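Local coordinates for protein basic helix-loop-helix, putative, expressed (Oryza sativa subsp. japonica, PDB 5LW0) that binds ADP-ribose through its macrodomain and probably acts in ADP-ribosylation-linked DNA repair, at residues A[168-173]-A[223-228]. Numbering follows the deposited sequence. Where two conformers were deposited one is given.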
loop_
_atom_site.group_PDB
_atom_site.type_symbol
_atom_site.label_atom_id
_atom_site.label_comp_id
_atom_site.label_asym_id
_atom_site.label_seq_id
_atom_site.Cartn_x
_atom_site.Cartn_y
_atom_site.Cartn_z
ATOM N N SER A 168 -6.568 -0.258 -8.288
ATOM C CA SER A 168 -5.980 -1.320 -7.499
ATOM C C SER A 168 -6.796 -2.584 -7.703
ATOM O O SER A 168 -7.920 -2.522 -8.236
ATOM C CB SER A 168 -5.908 -0.946 -6.035
ATOM O OG SER A 168 -7.189 -0.802 -5.501
ATOM N N VAL A 169 -6.230 -3.729 -7.325
ATOM C CA VAL A 169 -6.934 -5.013 -7.373
ATOM C C VAL A 169 -6.522 -5.889 -6.197
ATOM O O VAL A 169 -5.373 -5.984 -5.881
ATOM C CB VAL A 169 -6.706 -5.754 -8.724
ATOM C CG1 VAL A 169 -5.279 -6.054 -8.962
ATOM C CG2 VAL A 169 -7.549 -7.032 -8.790
ATOM N N ALA A 170 -7.527 -6.460 -5.524
ATOM C CA ALA A 170 -7.337 -7.300 -4.375
ATOM C C ALA A 170 -7.181 -8.691 -4.804
ATOM O O ALA A 170 -7.987 -9.211 -5.597
ATOM C CB ALA A 170 -8.520 -7.194 -3.424
ATOM N N VAL A 171 -6.152 -9.332 -4.268
ATOM C CA VAL A 171 -5.860 -10.740 -4.637
ATOM C C VAL A 171 -5.781 -11.557 -3.379
ATOM O O VAL A 171 -4.944 -11.281 -2.511
ATOM C CB VAL A 171 -4.528 -10.818 -5.390
ATOM C CG1 VAL A 171 -4.192 -12.278 -5.754
ATOM C CG2 VAL A 171 -4.567 -9.939 -6.656
ATOM N N PRO A 172 -6.568 -12.653 -3.286
ATOM C CA PRO A 172 -6.380 -13.518 -2.126
ATOM C C PRO A 172 -5.123 -14.332 -2.253
ATOM O O PRO A 172 -4.811 -14.813 -3.336
ATOM C CB PRO A 172 -7.607 -14.446 -2.140
ATOM C CG PRO A 172 -8.448 -13.999 -3.240
ATOM C CD PRO A 172 -7.678 -13.074 -4.128
ATOM N N LEU A 173 -4.353 -14.399 -1.173
ATOM C CA LEU A 173 -3.052 -15.067 -1.186
ATOM C C LEU A 173 -3.239 -16.517 -0.687
ATOM O O LEU A 173 -3.668 -16.704 0.434
ATOM C CB LEU A 173 -2.071 -14.346 -0.245
ATOM C CG LEU A 173 -0.669 -14.923 -0.206
ATOM C CD1 LEU A 173 0.037 -14.853 -1.541
ATOM C CD2 LEU A 173 0.190 -14.282 0.858
ATOM N N PHE A 223 -7.996 1.678 -0.312
ATOM C CA PHE A 223 -8.725 1.625 0.932
ATOM C C PHE A 223 -10.088 1.065 0.741
ATOM O O PHE A 223 -10.569 0.287 1.573
ATOM C CB PHE A 223 -8.776 2.976 1.600
ATOM C CG PHE A 223 -7.409 3.546 2.018
ATOM C CD1 PHE A 223 -6.319 2.761 2.312
ATOM C CD2 PHE A 223 -7.236 4.920 2.053
ATOM C CE1 PHE A 223 -5.142 3.303 2.698
ATOM C CE2 PHE A 223 -6.040 5.459 2.423
ATOM C CZ PHE A 223 -4.990 4.671 2.698
ATOM N N GLU A 224 -10.714 1.363 -0.386
ATOM C CA GLU A 224 -12.048 0.784 -0.704
ATOM C C GLU A 224 -11.972 -0.727 -0.956
ATOM O O GLU A 224 -12.849 -1.501 -0.495
ATOM C CB GLU A 224 -12.704 1.494 -1.883
ATOM C CG GLU A 224 -13.232 2.861 -1.565
ATOM C CD GLU A 224 -14.577 2.828 -0.838
ATOM O OE1 GLU A 224 -15.311 1.823 -0.943
ATOM O OE2 GLU A 224 -14.888 3.844 -0.240
ATOM N N ASN A 225 -10.945 -1.178 -1.657
ATOM C CA ASN A 225 -10.717 -2.628 -1.797
ATOM C C ASN A 225 -10.487 -3.294 -0.473
ATOM O O ASN A 225 -10.941 -4.386 -0.254
ATOM C CB ASN A 225 -9.563 -2.875 -2.768
ATOM C CG ASN A 225 -10.049 -3.096 -4.173
ATOM O OD1 ASN A 225 -10.918 -3.958 -4.409
ATOM N ND2 ASN A 225 -9.346 -2.508 -5.142
ATOM N N PHE A 226 -9.760 -2.641 0.415
ATOM C CA PHE A 226 -9.488 -3.214 1.718
ATOM C C PHE A 226 -10.792 -3.334 2.526
ATOM O O PHE A 226 -11.084 -4.341 3.059
ATOM C CB PHE A 226 -8.450 -2.354 2.432
ATOM C CG PHE A 226 -8.292 -2.661 3.895
ATOM C CD1 PHE A 226 -7.967 -3.907 4.351
ATOM C CD2 PHE A 226 -8.536 -1.660 4.800
ATOM C CE1 PHE A 226 -7.830 -4.125 5.760
ATOM C CE2 PHE A 226 -8.331 -1.854 6.150
ATOM C CZ PHE A 226 -8.085 -3.097 6.619
ATOM N N VAL A 227 -11.559 -2.288 2.541
ATOM C CA VAL A 227 -12.858 -2.334 3.250
ATOM C C VAL A 227 -13.755 -3.395 2.687
ATOM O O VAL A 227 -14.419 -4.097 3.446
ATOM C CB VAL A 227 -13.532 -0.998 3.281
ATOM C CG1 VAL A 227 -14.897 -1.110 3.844
ATOM C CG2 VAL A 227 -12.706 -0.052 4.115
ATOM N N ALA A 228 -13.734 -3.600 1.371
ATOM C CA ALA A 228 -14.573 -4.649 0.752
ATOM C C ALA A 228 -14.128 -6.072 1.151
ATOM O O ALA A 228 -14.974 -6.987 1.227
ATOM C CB ALA A 228 -14.593 -4.506 -0.719
HETATM O O HOH W 1 -10.346 -5.890 -6.243
#
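Asn225 and Ser168 meet through a direct hydrogen bond in which the amide ND2 donates to the hydroxyl OG at 2.8 Å. The N-H...O angle of 147° shows a moderately bent bond, yet the hydroxyl oxygen lies almost in the amide plane, only 4° out of it. Ser168 OG also hydrogen-bonds Ser221, one helical turn before Asn225; the CB of Ser168 is directed toward the helix, and a chi1 of 65° sets OG between the backbone N and the carbonyl carbon. A water-mediated bridge uses the other end of the same amide: the water donates to Asn225 OD1 at 2.7 Å and accepts from the backbone N of Ala170 at 3.0 Å. Strand 167-172 pairs antiparallel with 187-192 through the backbones of Val169 and Val171, and the intervening N-H of Ala170 is taken up by the water. This is the edge of the six-stranded mixed sheet in the three-layer alpha/beta/alpha sandwich of the macrodomain, where the last helix of this construct, 208-230, packs over the sheet; the two segment axes approach to 8.3 Å. Replacing Asn225 by an alanine would probably cost both the direct bond and the water bridge, leaving Ser168 OG with Ser221 but without its amide donor. Van der Waals contact is slight: the methyl CB of Ala170, directed toward the helix, comes loosely to 4.1 Å from the oxygen Asn225 OD1, and just 135 Å² is buried in all. On the opposite face of the strand, Val171 packs against Ala155 and Thr156 of helix 150-159.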